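PDB 4TVM: citrate synthase from Mycobacterium tuberculosis, which catalyses the condensation of oxaloacetate with acetyl-CoA and water to give citrate and CoA, a step of the Krebs cycle. Local coordinates for residues E198-L203 and L376-R381; A131-V136 and K180-Q185; D125-N130 and L137-N142; Q111-L116 and V160-I165. All coordinates share one frame; numbering follows the deposited sequence.

Contact 1. Residues E198-L203 and L376-R381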
loop_
_atom_site.group_PDB
_atom_site.type_symbol
_atom_site.label_atom_id
_atom_site.label_comp_id
_atom_site.label_asym_id
_atom_site.label_seq_id
_atom_site.Cartn_x
_atom_site.Cartn_y
_atom_site.Cartn_z
ATOM N N GLU A 198 -27.765 -8.567 -2.073
ATOM C CA GLU A 198 -28.528 -9.773 -1.752
ATOM C C GLU A 198 -27.813 -10.974 -2.360
ATOM O O GLU A 198 -27.756 -12.052 -1.781
ATOM C CB GLU A 198 -29.984 -9.654 -2.269
ATOM C CG GLU A 198 -30.893 -10.827 -1.924
ATOM C CD GLU A 198 -32.340 -10.611 -2.354
ATOM O OE1 GLU A 198 -32.625 -9.594 -3.054
ATOM O OE2 GLU A 198 -33.188 -11.470 -1.982
ATOM N N ASN A 199 -27.256 -10.780 -3.536
ATOM C CA ASN A 199 -26.537 -11.840 -4.181
ATOM C C ASN A 199 -25.222 -12.116 -3.434
ATOM O O ASN A 199 -24.739 -13.248 -3.398
ATOM C CB ASN A 199 -26.240 -11.437 -5.600
ATOM C CG ASN A 199 -25.444 -12.459 -6.306
ATOM O OD1 ASN A 199 -25.918 -13.562 -6.509
ATOM N ND2 ASN A 199 -24.205 -12.119 -6.668
ATOM N N PHE A 200 -24.631 -11.076 -2.851
ATOM C CA PHE A 200 -23.439 -11.273 -2.051
ATOM C C PHE A 200 -23.747 -12.184 -0.881
ATOM O O PHE A 200 -22.957 -13.057 -0.542
ATOM C CB PHE A 200 -22.854 -9.950 -1.559
ATOM C CG PHE A 200 -21.911 -10.119 -0.399
ATOM C CD1 PHE A 200 -20.682 -10.763 -0.567
ATOM C CD2 PHE A 200 -22.252 -9.666 0.868
ATOM C CE1 PHE A 200 -19.827 -10.944 0.500
ATOM C CE2 PHE A 200 -21.391 -9.840 1.933
ATOM C CZ PHE A 200 -20.180 -10.487 1.758
ATOM N N LEU A 201 -24.904 -11.981 -0.267
ATOM C CA LEU A 201 -25.307 -12.775 0.892
ATOM C C LEU A 201 -25.561 -14.242 0.563
ATOM O O LEU A 201 -25.346 -15.118 1.394
ATOM C CB LEU A 201 -26.545 -12.162 1.540
ATOM C CG LEU A 201 -26.305 -11.049 2.572
ATOM C CD1 LEU A 201 -27.579 -10.246 2.821
ATOM C CD2 LEU A 201 -25.837 -11.662 3.881
ATOM N N ARG A 202 -26.050 -14.519 -0.626
ATOM C CA ARG A 202 -26.226 -15.907 -1.083
ATOM C C ARG A 202 -24.894 -16.586 -1.307
ATOM O O ARG A 202 -24.731 -17.774 -1.017
ATOM C CB ARG A 202 -26.971 -15.944 -2.417
ATOM C CG ARG A 202 -27.556 -17.306 -2.769
ATOM C CD ARG A 202 -28.187 -17.330 -4.155
ATOM N NE ARG A 202 -28.156 -18.661 -4.772
ATOM C CZ ARG A 202 -27.338 -19.027 -5.768
ATOM N NH1 ARG A 202 -26.424 -18.183 -6.260
ATOM N NH2 ARG A 202 -27.407 -20.260 -6.267
ATOM N N LEU A 203 -23.956 -15.831 -1.892
ATOM C CA LEU A 203 -22.656 -16.369 -2.249
ATOM C C LEU A 203 -21.941 -16.736 -0.976
ATOM O O LEU A 203 -21.155 -17.671 -0.949
ATOM C CB LEU A 203 -21.839 -15.341 -2.964
ATOM C CG LEU A 203 -22.182 -15.045 -4.401
ATOM C CD1 LEU A 203 -21.210 -13.976 -4.904
ATOM C CD2 LEU A 203 -22.057 -16.293 -5.218
ATOM N N LEU A 376 -25.614 -11.068 11.954
ATOM C CA LEU A 376 -26.011 -11.528 10.614
ATOM C C LEU A 376 -25.340 -12.846 10.253
ATOM O O LEU A 376 -25.537 -13.350 9.134
ATOM C CB LEU A 376 -25.694 -10.473 9.540
ATOM C CG LEU A 376 -26.071 -9.021 9.889
ATOM C CD1 LEU A 376 -25.597 -8.021 8.844
ATOM C CD2 LEU A 376 -27.571 -8.885 10.119
ATOM N N GLY A 377 -24.542 -13.397 11.174
ATOM C CA GLY A 377 -23.854 -14.673 10.934
ATOM C C GLY A 377 -22.431 -14.576 10.384
ATOM O O GLY A 377 -21.830 -15.597 9.992
ATOM N N PHE A 378 -21.871 -13.363 10.351
ATOM C CA PHE A 378 -20.516 -13.198 9.866
ATOM C C PHE A 378 -19.569 -13.534 10.990
ATOM O O PHE A 378 -19.746 -13.051 12.123
ATOM C CB PHE A 378 -20.279 -11.784 9.349
ATOM C CG PHE A 378 -21.002 -11.486 8.048
ATOM C CD1 PHE A 378 -20.600 -12.090 6.870
ATOM C CD2 PHE A 378 -22.079 -10.629 8.015
ATOM C CE1 PHE A 378 -21.259 -11.846 5.693
ATOM C CE2 PHE A 378 -22.741 -10.372 6.837
ATOM C CZ PHE A 378 -22.332 -10.987 5.671
ATOM N N PRO A 379 -18.555 -14.368 10.695
ATOM C CA PRO A 379 -17.564 -14.693 11.669
ATOM C C PRO A 379 -16.525 -13.579 11.729
ATOM O O PRO A 379 -16.358 -12.829 10.754
ATOM C CB PRO A 379 -16.960 -15.967 11.116
ATOM C CG PRO A 379 -17.087 -15.850 9.624
ATOM C CD PRO A 379 -18.276 -14.982 9.373
ATOM N N THR A 380 -15.818 -13.485 12.860
ATOM C CA THR A 380 -15.042 -12.313 13.163
ATOM C C THR A 380 -13.996 -12.010 12.087
ATOM O O THR A 380 -13.691 -10.848 11.831
ATOM C CB THR A 380 -14.394 -12.439 14.563
ATOM O OG1 THR A 380 -15.423 -12.632 15.549
ATOM C CG2 THR A 380 -13.608 -11.181 14.910
ATOM N N ARG A 381 -13.467 -13.047 11.444
ATOM C CA ARG A 381 -12.441 -12.868 10.416
ATOM C C ARG A 381 -13.023 -12.519 9.056
ATOM O O ARG A 381 -12.318 -12.558 8.056
ATOM C CB ARG A 381 -11.565 -14.114 10.300
ATOM C CG ARG A 381 -10.353 -14.094 11.229
ATOM C CD ARG A 381 -9.913 -15.491 11.619
ATOM N NE ARG A 381 -9.023 -15.488 12.781
ATOM C CZ ARG A 381 -8.871 -16.510 13.624
ATOM N NH1 ARG A 381 -9.552 -17.645 13.466
ATOM N NH2 ARG A 381 -8.032 -16.396 14.647
#
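Phe378 touches both Phe200 and Leu201 of the helix at 198-203 through its ring atom CZ. That CZ lies 4.0 Å from CE2 of Phe200. The two phenylalanines approach from opposite directions, and their rings meet obliquely. The same CZ of Phe378 is also 4.0 Å from CD2 of Leu201, whose side chain crosses that of Phe378 at about a right angle. No hydrogen bond joins the segments, and all three residues are buried. Phe200 reaches across because its CG lies anti to the backbone N (chi1 162°), which carries the ring off the flank of the helix.

A Schellman motif ends helix 367-375 just before Phe378. Gly377 leaves the helix with positive phi (94°), and Phe378 follows directly. This is apolar packing in the largely helical fold of citrate synthase, away from the oxaloacetate pocket.

Further out, Phe205 meets the Phe378 ring with planes at about 50°. Phe200 also packs on Pro172 and Ala176 of helix 159-182. Leu222 of helix 216-229 touches both Phe200 and Leu201.

Contact 2. Residues A131-V136 and K180-Q185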
loop_
_atom_site.group_PDB
_atom_site.type_symbol
_atom_site.label_atom_id
_atom_site.label_comp_id
_atom_site.label_asym_id
_atom_site.label_seq_id
_atom_site.Cartn_x
_atom_site.Cartn_y
_atom_site.Cartn_z
ATOM N N ALA A 131 -8.238 -21.235 5.145
ATOM C CA ALA A 131 -7.402 -20.066 5.342
ATOM C C ALA A 131 -8.223 -18.816 5.615
ATOM O O ALA A 131 -9.362 -18.686 5.157
ATOM C CB ALA A 131 -6.520 -19.855 4.122
ATOM N N HIS A 132 -7.617 -17.889 6.348
ATOM C CA HIS A 132 -8.318 -16.704 6.830
ATOM C C HIS A 132 -8.704 -15.879 5.605
ATOM O O HIS A 132 -7.953 -15.850 4.634
ATOM C CB HIS A 132 -7.411 -15.932 7.770
ATOM C CG HIS A 132 -7.026 -16.702 8.997
ATOM N ND1 HIS A 132 -6.306 -16.144 10.031
ATOM C CD2 HIS A 132 -7.278 -17.982 9.364
ATOM C CE1 HIS A 132 -6.116 -17.050 10.974
ATOM N NE2 HIS A 132 -6.702 -18.171 10.597
ATOM N N PRO A 133 -9.893 -15.250 5.602
ATOM C CA PRO A 133 -10.254 -14.616 4.336
ATOM C C PRO A 133 -9.426 -13.391 3.989
ATOM O O PRO A 133 -9.192 -13.112 2.836
ATOM C CB PRO A 133 -11.718 -14.211 4.555
ATOM C CG PRO A 133 -12.200 -15.093 5.647
ATOM C CD PRO A 133 -11.011 -15.192 6.554
ATOM N N MET A 134 -8.975 -12.655 4.976
ATOM C CA MET A 134 -8.269 -11.450 4.671
ATOM C C MET A 134 -7.040 -11.685 3.803
ATOM O O MET A 134 -6.794 -10.927 2.893
ATOM C CB MET A 134 -7.897 -10.757 5.945
ATOM C CG MET A 134 -7.567 -9.323 5.703
ATOM S SD MET A 134 -8.967 -8.464 4.961
ATOM C CE MET A 134 -8.046 -7.008 4.466
ATOM N N PRO A 135 -6.257 -12.721 4.095
ATOM C CA PRO A 135 -5.114 -13.042 3.243
ATOM C C PRO A 135 -5.474 -13.417 1.816
ATOM O O PRO A 135 -4.820 -12.992 0.862
ATOM C CB PRO A 135 -4.492 -14.257 3.939
ATOM C CG PRO A 135 -4.858 -14.114 5.368
ATOM C CD PRO A 135 -6.088 -13.252 5.457
ATOM N N VAL A 136 -6.501 -14.229 1.689
ATOM C CA VAL A 136 -6.934 -14.739 0.418
ATOM C C VAL A 136 -7.367 -13.622 -0.487
ATOM O O VAL A 136 -7.037 -13.608 -1.652
ATOM C CB VAL A 136 -8.139 -15.687 0.600
ATOM C CG1 VAL A 136 -8.530 -16.298 -0.738
ATOM C CG2 VAL A 136 -7.812 -16.784 1.603
ATOM N N LYS A 180 -16.112 -18.846 1.741
ATOM C CA LYS A 180 -16.411 -20.261 1.509
ATOM C C LYS A 180 -15.186 -21.124 1.691
ATOM O O LYS A 180 -15.279 -22.252 2.194
ATOM C CB LYS A 180 -17.011 -20.476 0.129
ATOM C CG LYS A 180 -18.426 -19.910 0.011
ATOM C CD LYS A 180 -19.316 -20.533 1.071
ATOM C CE LYS A 180 -20.797 -20.435 0.721
ATOM N NZ LYS A 180 -21.617 -21.098 1.771
ATOM N N LYS A 181 -14.046 -20.571 1.287
ATOM C CA LYS A 181 -12.770 -21.222 1.451
ATOM C C LYS A 181 -12.394 -21.372 2.916
ATOM O O LYS A 181 -11.820 -22.372 3.304
ATOM C CB LYS A 181 -11.693 -20.434 0.723
ATOM C CG LYS A 181 -10.341 -21.154 0.643
ATOM C CD LYS A 181 -10.448 -22.432 -0.172
ATOM C CE LYS A 181 -9.261 -23.341 0.068
ATOM N NZ LYS A 181 -9.357 -24.509 -0.861
ATOM N N SER A 182 -12.729 -20.386 3.737
ATOM C CA SER A 182 -12.353 -20.400 5.138
ATOM C C SER A 182 -13.105 -21.469 5.922
ATOM O O SER A 182 -12.787 -21.772 7.069
ATOM C CB SER A 182 -12.611 -19.023 5.741
ATOM O OG SER A 182 -13.996 -18.807 5.967
ATOM N N VAL A 183 -14.136 -22.013 5.302
ATOM C CA VAL A 183 -14.936 -23.078 5.867
ATOM C C VAL A 183 -14.876 -24.075 4.735
ATOM O O VAL A 183 -14.069 -23.895 3.813
ATOM C CB VAL A 183 -16.322 -22.547 6.232
ATOM C CG1 VAL A 183 -16.200 -21.622 7.429
ATOM C CG2 VAL A 183 -16.978 -21.761 5.085
ATOM N N GLY A 184 -15.662 -25.129 4.759
ATOM C CA GLY A 184 -15.426 -26.200 3.781
ATOM C C GLY A 184 -16.197 -26.040 2.495
ATOM O O GLY A 184 -16.212 -26.933 1.672
ATOM N N GLN A 185 -16.819 -24.898 2.277
ATOM C CA GLN A 185 -18.037 -24.920 1.473
ATOM C C GLN A 185 -17.915 -24.663 -0.038
ATOM O O GLN A 185 -17.042 -23.925 -0.491
ATOM C CB GLN A 185 -19.058 -24.000 2.109
ATOM C CG GLN A 185 -19.352 -24.420 3.537
ATOM C CD GLN A 185 -20.159 -23.408 4.314
ATOM O OE1 GLN A 185 -20.806 -22.511 3.748
ATOM N NE2 GLN A 185 -20.162 -23.570 5.614
#
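Ala131 meets Ser182 at the point where the two backbones are nearest, with CA atoms 5.0 Å apart. The carbonyl O of Ala131 is 3.3 Å from Ser182 CB and makes a CA-H...O contact with Ser182 CA. The angle at the hydrogen is 122°, so the contact is bent. Ala131 N faces Lys181 O at 4.2 Å, too far to bond. The segments are joined without any hydrogen bond.

His132 follows at the N-cap position of helix 133-147. Its CB points away from 180-185, and the residue packs on Gln149 of the second subunit. Pro133 opens the helix, and Pro133 CG touches Ser182 CB at 4.0 Å. Val136, one turn on, points its CB toward 180-185.

On the other segment, Lys181 points its CB toward 131-136, though the end of its side chain leads away. Ser182 OG sits between the backbone N and the carbonyl carbon (chi1 75°) and bonds to Tyr179 O. The CB of Ser182 and, at longer range, its OG lie against Pro133 CG. Past Ser182 the chain folds back on Lys180. Gln185 N bonds to Lys180 O at 3.1 Å. Lys180 NZ bonds to Gln185 OE1 at 2.6 Å, in the carbonyl plane, and also to Gly206 O.

The N-terminal end of helix 133-147 thus sits against the C-terminal end of helix 159-182, two neighbouring helices of the helical citrate synthase fold.

Contact 3. Residues D125-N130 and L137-N142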
loop_
_atom_site.group_PDB
_atom_site.type_symbol
_atom_site.label_atom_id
_atom_site.label_comp_id
_atom_site.label_asym_id
_atom_site.label_seq_id
_atom_site.Cartn_x
_atom_site.Cartn_y
_atom_site.Cartn_z
ATOM N N ASP A 125 -8.255 -22.600 -5.210
ATOM C CA ASP A 125 -7.920 -23.970 -4.863
ATOM C C ASP A 125 -6.546 -24.129 -4.234
ATOM O O ASP A 125 -6.323 -25.063 -3.462
ATOM C CB ASP A 125 -8.063 -24.880 -6.094
ATOM C CG ASP A 125 -9.516 -25.081 -6.494
ATOM O OD1 ASP A 125 -10.398 -24.602 -5.752
ATOM O OD2 ASP A 125 -9.788 -25.710 -7.542
ATOM N N GLY A 126 -5.642 -23.205 -4.548
ATOM C CA GLY A 126 -4.263 -23.263 -4.083
ATOM C C GLY A 126 -4.052 -22.831 -2.653
ATOM O O GLY A 126 -3.038 -23.178 -2.017
ATOM N N PHE A 127 -4.977 -22.054 -2.118
ATOM C CA PHE A 127 -4.863 -21.671 -0.715
ATOM C C PHE A 127 -5.067 -22.888 0.209
ATOM O O PHE A 127 -5.665 -23.898 -0.185
ATOM C CB PHE A 127 -5.853 -20.547 -0.398
ATOM C CG PHE A 127 -5.513 -19.257 -1.084
ATOM C CD1 PHE A 127 -4.388 -18.528 -0.708
ATOM C CD2 PHE A 127 -6.305 -18.761 -2.106
ATOM C CE1 PHE A 127 -4.085 -17.329 -1.336
ATOM C CE2 PHE A 127 -5.987 -17.565 -2.750
ATOM C CZ PHE A 127 -4.875 -16.858 -2.373
ATOM N N PRO A 128 -4.555 -22.797 1.439
ATOM C CA PRO A 128 -4.586 -23.885 2.414
ATOM C C PRO A 128 -5.985 -24.140 2.909
ATOM O O PRO A 128 -6.865 -23.326 2.630
ATOM C CB PRO A 128 -3.712 -23.383 3.546
ATOM C CG PRO A 128 -2.898 -22.320 2.962
ATOM C CD PRO A 128 -3.637 -21.720 1.822
ATOM N N ARG A 129 -6.163 -25.209 3.692
ATOM C CA ARG A 129 -7.463 -25.870 3.831
ATOM C C ARG A 129 -8.611 -25.003 4.343
ATOM O O ARG A 129 -9.722 -25.082 3.795
ATOM C CB ARG A 129 -7.370 -27.170 4.657
ATOM C CG ARG A 129 -8.700 -27.904 4.789
ATOM C CD ARG A 129 -8.545 -29.307 5.310
ATOM N NE ARG A 129 -7.986 -29.325 6.663
ATOM C CZ ARG A 129 -8.709 -29.238 7.778
ATOM N NH1 ARG A 129 -10.038 -29.113 7.737
ATOM N NH2 ARG A 129 -8.094 -29.281 8.957
ATOM N N ASN A 130 -8.421 -24.241 5.413
ATOM C CA ASN A 130 -9.413 -23.214 5.699
ATOM C C ASN A 130 -8.761 -21.937 6.150
ATOM O O ASN A 130 -8.722 -21.597 7.327
ATOM C CB ASN A 130 -10.682 -23.649 6.508
ATOM C CG ASN A 130 -10.438 -24.668 7.620
ATOM O OD1 ASN A 130 -9.562 -24.509 8.475
ATOM N ND2 ASN A 130 -11.292 -25.687 7.658
ATOM N N LEU A 137 -8.143 -12.702 0.058
ATOM C CA LEU A 137 -8.629 -11.524 -0.669
ATOM C C LEU A 137 -7.527 -10.562 -1.137
ATOM O O LEU A 137 -7.592 -10.018 -2.235
ATOM C CB LEU A 137 -9.617 -10.779 0.231
ATOM C CG LEU A 137 -9.906 -9.291 0.053
ATOM C CD1 LEU A 137 -10.971 -9.089 -0.979
ATOM C CD2 LEU A 137 -10.374 -8.703 1.378
ATOM N N SER A 138 -6.525 -10.292 -0.325
ATOM C CA SER A 138 -5.433 -9.444 -0.838
ATOM C C SER A 138 -4.719 -10.199 -1.982
ATOM O O SER A 138 -4.337 -9.615 -3.007
ATOM C CB SER A 138 -4.439 -9.146 0.268
ATOM O OG SER A 138 -4.182 -10.361 0.970
ATOM N N SER A 139 -4.573 -11.511 -1.806
ATOM C CA SER A 139 -3.835 -12.293 -2.756
ATOM C C SER A 139 -4.544 -12.248 -4.091
ATOM O O SER A 139 -3.908 -12.060 -5.132
ATOM C CB SER A 139 -3.690 -13.718 -2.249
ATOM O OG SER A 139 -2.700 -14.413 -2.968
ATOM N N VAL A 140 -5.864 -12.408 -4.043
ATOM C CA VAL A 140 -6.685 -12.529 -5.245
ATOM C C VAL A 140 -6.844 -11.187 -5.966
ATOM O O VAL A 140 -6.843 -11.115 -7.163
ATOM C CB VAL A 140 -8.038 -13.162 -4.887
ATOM C CG1 VAL A 140 -8.934 -13.278 -6.112
ATOM C CG2 VAL A 140 -7.808 -14.556 -4.310
ATOM N N VAL A 141 -6.884 -10.103 -5.223
ATOM C CA VAL A 141 -6.972 -8.795 -5.824
ATOM C C VAL A 141 -5.728 -8.438 -6.631
ATOM O O VAL A 141 -5.831 -7.928 -7.733
ATOM C CB VAL A 141 -7.243 -7.753 -4.738
ATOM C CG1 VAL A 141 -7.252 -6.336 -5.312
ATOM C CG2 VAL A 141 -8.576 -8.066 -4.086
ATOM N N ASN A 142 -4.546 -8.678 -6.084
ATOM C CA ASN A 142 -3.319 -8.529 -6.880
ATOM C C ASN A 142 -3.353 -9.390 -8.140
ATOM O O ASN A 142 -2.973 -8.927 -9.223
ATOM C CB ASN A 142 -2.118 -8.851 -6.027
ATOM C CG ASN A 142 -1.831 -7.734 -5.018
ATOM O OD1 ASN A 142 -1.393 -6.625 -5.395
ATOM N ND2 ASN A 142 -2.108 -8.001 -3.742
#
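Phe127 points its ring end-on at helix 133-147, so that Ser139 and Val140 meet its far atoms. Ser139 OG lies at the ring edge, in the plane, 3.3 Å from Phe127 CZ. Ser139 CB is 3.4 Å from Phe127 CZ. The hydroxyl and its carbon therefore both lie close to the same end of the ring. Val140 comes in obliquely beside the serine. Val140 CG2 is 3.8 Å from Phe127 CE2, an apolar contact.

The ring reaches the helix because CG of Phe127 is anti to the carbonyl carbon (chi1 -68°) and the CB points toward it. On the helix, Ser139 OG is anti to its backbone N. Val140 turns CG2 to the ring, and the residue also packs on Ile174 of helix 159-182.

Within the helix, Ser138 O takes two bonds from Asn142, one turn later, from opposite faces of its plane. Asn142 N is 3.2 Å from Ser138 O. Asn142 ND2 is 2.8 Å from Ser138 O and stands above the carbonyl plane, with a bent N-H...O angle of 133°. Both bonds lie within the helix; ND2 also has a weak bond to Ser256 OG.

Ser139 O accepts a hydrogen bond from Ser139 OG of the second subunit, and the Phe127 ring meets Phe123 of the second subunit edge-to-face. Helix 133-147 and the loop before it belong to the dimer interface, where citrate synthase subunits meet through paired helices.

Contact 4. Residues Q111-L116 and V160-I165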
loop_
_atom_site.group_PDB
_atom_site.type_symbol
_atom_site.label_atom_id
_atom_site.label_comp_id
_atom_site.label_asym_id
_atom_site.label_seq_id
_atom_site.Cartn_x
_atom_site.Cartn_y
_atom_site.Cartn_z
ATOM N N GLN A 111 -24.071 -5.719 -12.796
ATOM C CA GLN A 111 -24.722 -7.016 -12.586
ATOM C C GLN A 111 -24.179 -8.031 -13.571
ATOM O O GLN A 111 -24.176 -9.227 -13.305
ATOM C CB GLN A 111 -26.252 -6.902 -12.706
ATOM C CG GLN A 111 -27.026 -7.820 -11.775
ATOM C CD GLN A 111 -26.666 -7.629 -10.303
ATOM O OE1 GLN A 111 -26.315 -8.580 -9.606
ATOM N NE2 GLN A 111 -26.752 -6.395 -9.827
ATOM N N ARG A 112 -23.690 -7.550 -14.705
ATOM C CA ARG A 112 -23.220 -8.445 -15.755
ATOM C C ARG A 112 -21.703 -8.725 -15.664
ATOM O O ARG A 112 -21.187 -9.450 -16.492
ATOM C CB ARG A 112 -23.689 -7.955 -17.163
ATOM C CG ARG A 112 -23.165 -6.593 -17.622
ATOM C CD ARG A 112 -23.867 -6.052 -18.887
ATOM N NE ARG A 112 -23.228 -4.806 -19.364
ATOM C CZ ARG A 112 -22.031 -4.728 -19.969
ATOM N NH1 ARG A 112 -21.328 -5.822 -20.202
ATOM N NH2 ARG A 112 -21.526 -3.549 -20.354
ATOM N N HIS A 113 -21.020 -8.218 -14.634
ATOM C CA HIS A 113 -19.575 -8.476 -14.431
ATOM C C HIS A 113 -19.199 -9.151 -13.108
ATOM O O HIS A 113 -18.038 -9.083 -12.671
ATOM C CB HIS A 113 -18.768 -7.169 -14.538
ATOM C CG HIS A 113 -18.662 -6.629 -15.930
ATOM N ND1 HIS A 113 -19.718 -6.019 -16.572
ATOM C CD2 HIS A 113 -17.629 -6.603 -16.800
ATOM C CE1 HIS A 113 -19.339 -5.644 -17.781
ATOM N NE2 HIS A 113 -18.074 -5.983 -17.941
ATOM N N THR A 114 -20.151 -9.831 -12.483
ATOM C CA THR A 114 -19.928 -10.390 -11.166
ATOM C C THR A 114 -19.276 -11.740 -11.185
ATOM O O THR A 114 -18.829 -12.227 -10.135
ATOM C CB THR A 114 -21.237 -10.570 -10.407
ATOM O OG1 THR A 114 -22.175 -11.203 -11.265
ATOM C CG2 THR A 114 -21.789 -9.237 -9.932
ATOM N N MET A 115 -19.264 -12.387 -12.342
ATOM C CA MET A 115 -18.620 -13.679 -12.448
ATOM C C MET A 115 -17.141 -13.456 -12.703
ATOM O O MET A 115 -16.789 -12.644 -13.547
ATOM C CB MET A 115 -19.220 -14.483 -13.586
ATOM C CG MET A 115 -19.266 -15.970 -13.281
ATOM S SD MET A 115 -20.120 -16.959 -14.508
ATOM C CE MET A 115 -21.828 -16.521 -14.113
ATOM N N LEU A 116 -16.300 -14.149 -11.938
ATOM C CA LEU A 116 -14.874 -14.244 -12.199
ATOM C C LEU A 116 -14.605 -15.219 -13.330
ATOM O O LEU A 116 -15.329 -16.209 -13.512
ATOM C CB LEU A 116 -14.119 -14.835 -11.000
ATOM C CG LEU A 116 -14.444 -14.443 -9.581
ATOM C CD1 LEU A 116 -13.503 -15.168 -8.639
ATOM C CD2 LEU A 116 -14.308 -12.956 -9.400
ATOM N N VAL A 160 -10.403 2.705 -17.232
ATOM C CA VAL A 160 -10.645 2.944 -15.818
ATOM C C VAL A 160 -12.100 2.630 -15.481
ATOM O O VAL A 160 -12.430 2.123 -14.408
ATOM C CB VAL A 160 -10.405 4.402 -15.507
ATOM C CG1 VAL A 160 -10.886 4.743 -14.116
ATOM C CG2 VAL A 160 -8.917 4.707 -15.633
ATOM N N GLU A 161 -12.961 2.948 -16.425
ATOM C CA GLU A 161 -14.355 2.736 -16.258
ATOM C C GLU A 161 -14.679 1.253 -16.165
ATOM O O GLU A 161 -15.469 0.836 -15.346
ATOM C CB GLU A 161 -15.068 3.320 -17.469
ATOM C CG GLU A 161 -16.502 3.614 -17.194
ATOM C CD GLU A 161 -16.649 4.708 -16.157
ATOM O OE1 GLU A 161 -16.596 5.900 -16.528
ATOM O OE2 GLU A 161 -16.796 4.366 -14.966
ATOM N N LEU A 162 -14.076 0.467 -17.045
ATOM C CA LEU A 162 -14.331 -0.945 -17.118
ATOM C C LEU A 162 -13.774 -1.655 -15.888
ATOM O O LEU A 162 -14.432 -2.553 -15.346
ATOM C CB LEU A 162 -13.682 -1.483 -18.379
ATOM C CG LEU A 162 -13.851 -2.955 -18.721
ATOM C CD1 LEU A 162 -15.314 -3.350 -18.798
ATOM C CD2 LEU A 162 -13.144 -3.250 -20.030
ATOM N N SER A 163 -12.594 -1.254 -15.407
ATOM C CA SER A 163 -12.098 -1.849 -14.162
ATOM C C SER A 163 -12.669 -1.219 -12.897
ATOM O O SER A 163 -12.529 -1.791 -11.804
ATOM C CB SER A 163 -10.551 -1.905 -14.102
ATOM O OG SER A 163 -9.943 -0.628 -14.221
ATOM N N THR A 164 -13.297 -0.053 -13.000
ATOM C CA THR A 164 -14.125 0.433 -11.870
ATOM C C THR A 164 -15.299 -0.528 -11.723
ATOM O O THR A 164 -15.600 -1.000 -10.635
ATOM C CB THR A 164 -14.605 1.856 -12.110
ATOM O OG1 THR A 164 -13.524 2.752 -11.830
ATOM C CG2 THR A 164 -15.839 2.222 -11.261
ATOM N N ILE A 165 -15.907 -0.866 -12.850
ATOM C CA ILE A 165 -17.023 -1.793 -12.870
ATOM C C ILE A 165 -16.596 -3.155 -12.374
ATOM O O ILE A 165 -17.186 -3.700 -11.441
ATOM C CB ILE A 165 -17.635 -1.904 -14.291
ATOM C CG1 ILE A 165 -18.115 -0.529 -14.781
ATOM C CG2 ILE A 165 -18.819 -2.832 -14.283
ATOM C CD1 ILE A 165 -18.958 0.230 -13.749
#
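His113 rests on Leu162 and Ile165, two residues on one side of helix 159-182. The contact joins the loop after helix 100-111 to a long helix of the mainly helical citrate synthase fold. No hydrogen bond crosses between the segments, and the oxaloacetate pocket lies elsewhere.

Along the helix, Val160 comes first. Its carbonyl O accepts two bonds from Thr164, which reach it from opposite faces of its plane. Thr164 N is 2.7 Å from Val160 O. Thr164 OG1, at 2.9 Å from Val160 O, stands above that plane. Glu161 forms a salt bridge with Arg400 through OE2.

Leu162 makes the first touch. With chi1 -178° and chi2 56°, Leu162 CD1 comes to 3.9 Å from His113 NE2. The two side chains cross at about a right angle.

Ile165, one turn after Leu162, makes the second touch. Ile165 CG2 lies over one face of the imidazole, 4.0 Å from His113 ND1. The same methyl is 4.1 Å from His113 CG, so it sits by the ND1-CG side of the ring. The other branch of the isoleucine leads off. Ala169, a turn further, also packs on His113.

Arg112 also lies beside the imidazole, with NH2 at its edge, in plane. His113 ND1 is 3.9 Å above the guanidinium plane of Arg112, offset toward its rim, and the same ND1 is hydrogen-bonded to Arg109 O.

In the fold
From the N terminus, 111-116 opens contact 4, 125-130 opens contact 3, and 131-136 opens contact 2. Contact 3 closes first, at 137-142, a short loop folded onto helix 133-147. It is nested within the loop that contact 4 closes at 160-165. Contact 2 closes at 180-185. Its segments alternate with those of contacts 3 and 4, so it crosses both. Contact 1 follows in series, closing a 172-residue excursion at 376-381. Helix 159-182 serves contact 4 near its start and contact 2 at its end. Contact 2 touches contacts 1 and 3, with centres about 12 and 8 Å away, and so links the dimer interface to helix 196-205.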